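Local coordinates for catabolite control protein A (Lactococcus lactis, PDB 2O20), which probably acts as a global DNA-binding transcription regulator of the LacI family, repressing or activating genes in carbon catabolite control, at residues Ser171-Lys174 and Leu175-Gly179; Leu305-Met309 and Leu310-Val314. The protein carries 1 engineered substitution. All coordinates share one frame; numbering follows the deposited sequence.

Interaction 1 of 2, residues Ser171-Lys174 and Leu175-Gly179; sequences STKK and LIDSG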
loop_
_atom_site.group_PDB
_atom_site.type_symbol
_atom_site.label_atom_id
_atom_site.label_comp_id
_atom_site.label_asym_id
_atom_site.label_seq_id
_atom_site.Cartn_x
_atom_site.Cartn_y
_atom_site.Cartn_z
ATOM N N SER D 171 -6.148 -23.677 6.223
ATOM C CA SER D 171 -7.228 -22.749 5.896
ATOM C C SER D 171 -8.534 -23.486 5.541
ATOM O O SER D 171 -9.643 -23.149 6.040
ATOM C CB SER D 171 -6.804 -21.832 4.717
ATOM O OG SER D 171 -5.725 -21.023 5.084
ATOM N N THR D 172 -8.416 -24.466 4.650
ATOM C CA THR D 172 -9.573 -25.261 4.218
ATOM C C THR D 172 -10.173 -26.028 5.413
ATOM O O THR D 172 -11.378 -26.000 5.613
ATOM C CB THR D 172 -9.192 -26.206 3.065
ATOM O OG1 THR D 172 -8.578 -25.440 2.013
ATOM C CG2 THR D 172 -10.415 -26.997 2.544
ATOM N N LYS D 173 -9.323 -26.668 6.229
ATOM C CA LYS D 173 -9.786 -27.391 7.415
ATOM C C LYS D 173 -10.514 -26.512 8.429
ATOM O O LYS D 173 -11.477 -26.932 9.043
ATOM C CB LYS D 173 -8.583 -28.091 8.100
ATOM C CG LYS D 173 -8.942 -29.148 9.092
ATOM C CD LYS D 173 -7.662 -29.846 9.635
ATOM C CE LYS D 173 -7.996 -31.050 10.475
ATOM N NZ LYS D 173 -6.745 -31.783 10.803
ATOM N N LYS D 174 -10.063 -25.272 8.599
ATOM C CA LYS D 174 -10.738 -24.333 9.467
ATOM C C LYS D 174 -12.190 -24.080 9.019
ATOM O O LYS D 174 -13.099 -23.986 9.841
ATOM C CB LYS D 174 -9.948 -23.019 9.496
ATOM C CG LYS D 174 -10.517 -21.978 10.414
ATOM C CD LYS D 174 -9.528 -20.851 10.669
ATOM C CE LYS D 174 -10.194 -19.709 11.351
ATOM N NZ LYS D 174 -10.519 -20.034 12.763
ATOM N N LEU D 175 -12.406 -23.969 7.717
ATOM C CA LEU D 175 -13.760 -23.741 7.183
ATOM C C LEU D 175 -14.596 -25.045 7.268
ATOM O O LEU D 175 -15.812 -25.013 7.491
ATOM C CB LEU D 175 -13.686 -23.245 5.741
ATOM C CG LEU D 175 -13.021 -21.872 5.567
ATOM C CD1 LEU D 175 -12.753 -21.541 4.113
ATOM C CD2 LEU D 175 -13.849 -20.786 6.220
ATOM N N ILE D 176 -13.945 -26.180 7.080
ATOM C CA ILE D 176 -14.616 -27.489 7.280
ATOM C C ILE D 176 -15.100 -27.585 8.721
ATOM O O ILE D 176 -16.230 -27.970 8.980
ATOM C CB ILE D 176 -13.680 -28.669 6.932
ATOM C CG1 ILE D 176 -13.522 -28.739 5.416
ATOM C CG2 ILE D 176 -14.248 -30.042 7.457
ATOM C CD1 ILE D 176 -12.409 -29.574 4.957
ATOM N N ASP D 177 -14.248 -27.196 9.660
ATOM C CA ASP D 177 -14.567 -27.346 11.068
ATOM C C ASP D 177 -15.662 -26.408 11.572
ATOM O O ASP D 177 -16.260 -26.698 12.610
ATOM C CB ASP D 177 -13.293 -27.272 11.927
ATOM C CG ASP D 177 -12.365 -28.495 11.726
ATOM O OD1 ASP D 177 -12.788 -29.508 11.122
ATOM O OD2 ASP D 177 -11.203 -28.442 12.173
ATOM N N SER D 178 -15.949 -25.320 10.846
ATOM C CA SER D 178 -17.093 -24.463 11.143
ATOM C C SER D 178 -18.348 -24.854 10.337
ATOM O O SER D 178 -19.326 -24.108 10.295
ATOM C CB SER D 178 -16.731 -22.968 10.965
ATOM O OG SER D 178 -16.232 -22.690 9.653
ATOM N N GLY D 179 -18.329 -26.043 9.719
ATOM C CA GLY D 179 -19.508 -26.601 9.071
ATOM C C GLY D 179 -19.691 -26.341 7.588
ATOM O O GLY D 179 -20.731 -26.691 7.026
#
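Thr172 and Ile176 meet one helical turn apart, and their contact marks the close-packed side of this helix end. Methyl CG2 of Thr172 lies 4.1 Å from CD1 of Ile176, the two side chains slanting across each other. CG1 of Ile176 also rests 3.5 Å from the carbonyl O of Thr172, the same oxygen that accepts the bond from Ile176 N at 3.0 Å. Beside them Leu175 is buried, its CG set against Ser171 O, while the hydroxyls of Ser171 and Thr172 turn back to Ala167 O and Ala168 O.

The solvent side is looser. With CG anti to the backbone N (chi1 -164°) and the chain extended, Lys173 comes no nearer to Asp177 than CG to OD2, then leads outward and back along the helix, where NZ, 5.7 Å from Asp177 OD2, bonds to Tyr169 OH. The attraction between these opposite charges is therefore at most a longer-range one. Asp177 N is still held by Lys173 O at 2.9 Å, after which a Schellman motif ends the helix: Gly179, at positive phi, gives its N to Ile176 O, and Asn180 N reaches Leu175 O.

Thr172 and Ile176 pack on helix 193-208, Thr172 also reaching Val244, and Leu175 faces strands 242-245 and 270-272, which places this last turn of helix 164-177 against the four-stranded parallel sheet.

Interaction 2 of 2, residues Leu305-Met309 and Leu310-Val314; sequences LTKLM and LKEDV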
loop_
_atom_site.group_PDB
_atom_site.type_symbol
_atom_site.label_atom_id
_atom_site.label_comp_id
_atom_site.label_asym_id
_atom_site.label_seq_id
_atom_site.Cartn_x
_atom_site.Cartn_y
_atom_site.Cartn_z
ATOM N N LEU D 305 21.179 -13.645 -0.903
ATOM C CA LEU D 305 21.784 -12.985 -2.064
ATOM C C LEU D 305 23.183 -12.386 -1.743
ATOM O O LEU D 305 24.064 -12.408 -2.580
ATOM C CB LEU D 305 20.864 -11.910 -2.648
ATOM C CG LEU D 305 21.290 -11.235 -3.975
ATOM C CD1 LEU D 305 21.463 -12.233 -5.151
ATOM C CD2 LEU D 305 20.314 -10.157 -4.371
ATOM N N THR D 306 23.341 -11.832 -0.543
ATOM C CA THR D 306 24.584 -11.247 -0.096
ATOM C C THR D 306 25.699 -12.287 -0.180
ATOM O O THR D 306 26.818 -11.982 -0.639
ATOM C CB THR D 306 24.448 -10.668 1.346
ATOM O OG1 THR D 306 23.525 -9.583 1.322
ATOM C CG2 THR D 306 25.786 -10.106 1.866
ATOM N N LYS D 307 25.387 -13.522 0.210
ATOM C CA LYS D 307 26.383 -14.598 0.152
ATOM C C LYS D 307 26.721 -14.979 -1.290
ATOM O O LYS D 307 27.889 -15.165 -1.607
ATOM C CB LYS D 307 25.894 -15.836 0.918
ATOM C CG LYS D 307 25.612 -15.615 2.386
ATOM C CD LYS D 307 24.838 -16.797 2.956
ATOM C CE LYS D 307 24.455 -16.591 4.409
ATOM N NZ LYS D 307 23.763 -17.796 4.938
ATOM N N LEU D 308 25.701 -15.069 -2.147
ATOM C CA LEU D 308 25.897 -15.409 -3.548
ATOM C C LEU D 308 26.792 -14.390 -4.229
ATOM O O LEU D 308 27.710 -14.755 -4.982
ATOM C CB LEU D 308 24.548 -15.548 -4.285
ATOM C CG LEU D 308 23.626 -16.655 -3.716
ATOM C CD1 LEU D 308 22.342 -16.772 -4.533
ATOM C CD2 LEU D 308 24.337 -18.017 -3.648
ATOM N N MET D 309 26.563 -13.113 -3.941
ATOM C CA MET D 309 27.321 -12.046 -4.579
ATOM C C MET D 309 28.770 -11.999 -4.113
ATOM O O MET D 309 29.603 -11.474 -4.817
ATOM C CB MET D 309 26.655 -10.689 -4.339
ATOM C CG MET D 309 25.279 -10.556 -4.990
ATOM S SD MET D 309 24.610 -8.875 -4.895
ATOM C CE MET D 309 24.324 -8.616 -3.132
ATOM N N LEU D 310 29.038 -12.497 -2.906
ATOM C CA LEU D 310 30.402 -12.680 -2.405
ATOM C C LEU D 310 31.059 -14.011 -2.840
ATOM O O LEU D 310 32.152 -14.346 -2.371
ATOM C CB LEU D 310 30.402 -12.586 -0.884
ATOM C CG LEU D 310 30.173 -11.202 -0.283
ATOM C CD1 LEU D 310 29.768 -11.364 1.187
ATOM C CD2 LEU D 310 31.378 -10.330 -0.425
ATOM N N LYS D 311 30.393 -14.737 -3.738
ATOM C CA LYS D 311 30.836 -16.024 -4.272
ATOM C C LYS D 311 30.879 -17.107 -3.198
ATOM O O LYS D 311 31.608 -18.103 -3.343
ATOM C CB LYS D 311 32.195 -15.914 -4.984
ATOM C CG LYS D 311 32.241 -14.896 -6.111
ATOM C CD LYS D 311 33.455 -15.111 -7.013
ATOM C CE LYS D 311 33.616 -13.975 -8.012
ATOM N NZ LYS D 311 34.625 -14.317 -9.064
ATOM N N GLU D 312 30.095 -16.922 -2.136
ATOM C CA GLU D 312 30.020 -17.896 -1.051
ATOM C C GLU D 312 29.051 -19.003 -1.447
ATOM O O GLU D 312 27.961 -18.753 -1.993
ATOM C CB GLU D 312 29.599 -17.245 0.274
ATOM C CG GLU D 312 30.259 -15.899 0.517
ATOM C CD GLU D 312 30.260 -15.438 1.969
ATOM O OE1 GLU D 312 29.194 -15.071 2.521
ATOM O OE2 GLU D 312 31.366 -15.386 2.543
ATOM N N ASP D 313 29.473 -20.235 -1.186
ATOM C CA ASP D 313 28.655 -21.415 -1.417
ATOM C C ASP D 313 27.545 -21.462 -0.389
ATOM O O ASP D 313 27.786 -21.282 0.806
ATOM C CB ASP D 313 29.500 -22.682 -1.289
ATOM C CG ASP D 313 30.555 -22.782 -2.362
ATOM O OD1 ASP D 313 30.293 -22.296 -3.489
ATOM O OD2 ASP D 313 31.637 -23.345 -2.079
ATOM N N VAL D 314 26.326 -21.680 -0.858
ATOM C CA VAL D 314 25.198 -21.806 0.038
ATOM C C VAL D 314 24.629 -23.213 -0.079
ATOM O O VAL D 314 24.211 -23.648 -1.146
ATOM C CB VAL D 314 24.126 -20.764 -0.233
ATOM C CG1 VAL D 314 22.970 -20.951 0.733
ATOM C CG2 VAL D 314 24.734 -19.376 -0.095
#
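The carbonyl O of Lys307 accepts a short hydrogen bond from Glu312 N, at 2.9 Å. The N-H points at the oxygen with an angle of 151°, and the donor is tilted somewhat from the carbonyl plane. A second bond, from Lys311 N to Leu308 O at 3.0 Å, is of another kind: the donor stands above the carbonyl plane and is not aligned with a lone pair. Together they form a Schellman motif, with Lys311 at positive phi as its C-prime residue, and they reverse the chain at the end of helix 294-309. Leu310 N continues the helical pattern to Thr306 O, with a weak extra bond to Lys307 O.

Around this polar core the side chains fold back. Because CG of Glu312 is anti to its carbonyl carbon (chi1 -41°), it is brought to 3.3 Å from Lys307 O, and the extended remainder brings OE1 over the base of the lysine side chain, 3.6 Å from Lys307 CG. The two side chains cross at about a right angle, and the lysine leads away, leaving Lys307 NZ 6.5 Å from Glu312 OE1.

Farther out, CG2 of Val314 comes back against the helix. It meets Leu308 CD2 at 3.8 Å and also lies against CB of Lys307, coming across both side chains at roughly right angles. Val314 additionally touches Leu304, one turn before Leu308, while Met309 packs on Val66 and Met302.

The chemistry thus divides the work: backbone bonds define the turn, a small apolar contact of Val314 lies where the departing loop comes back beside the helix, and the Lys307 and Glu312 charges, too far apart to pair, probably add only a diffuse attraction at an exposed surface.

In the fold
Interactions 1 and 2 illustrate one solution used twice: each is a helix C-terminus closed by a Schellman motif, yet they occupy opposite sides of the chain's centre. Their own centres are 42 Å apart and their nearest atoms about 29 Å, without touching. Along the chain they come in series, interaction 1 ending helix 164-177 and interaction 2 ending helix 294-309. The first lies beside the four-stranded parallel sheet; the second leads through a loop to strand 318-320, at the edge of the six-stranded parallel sheet. They thus terminate helices associated with different sheets of the two-lobed, periplasmic-binding-protein-like region characteristic of LacI-family regulators.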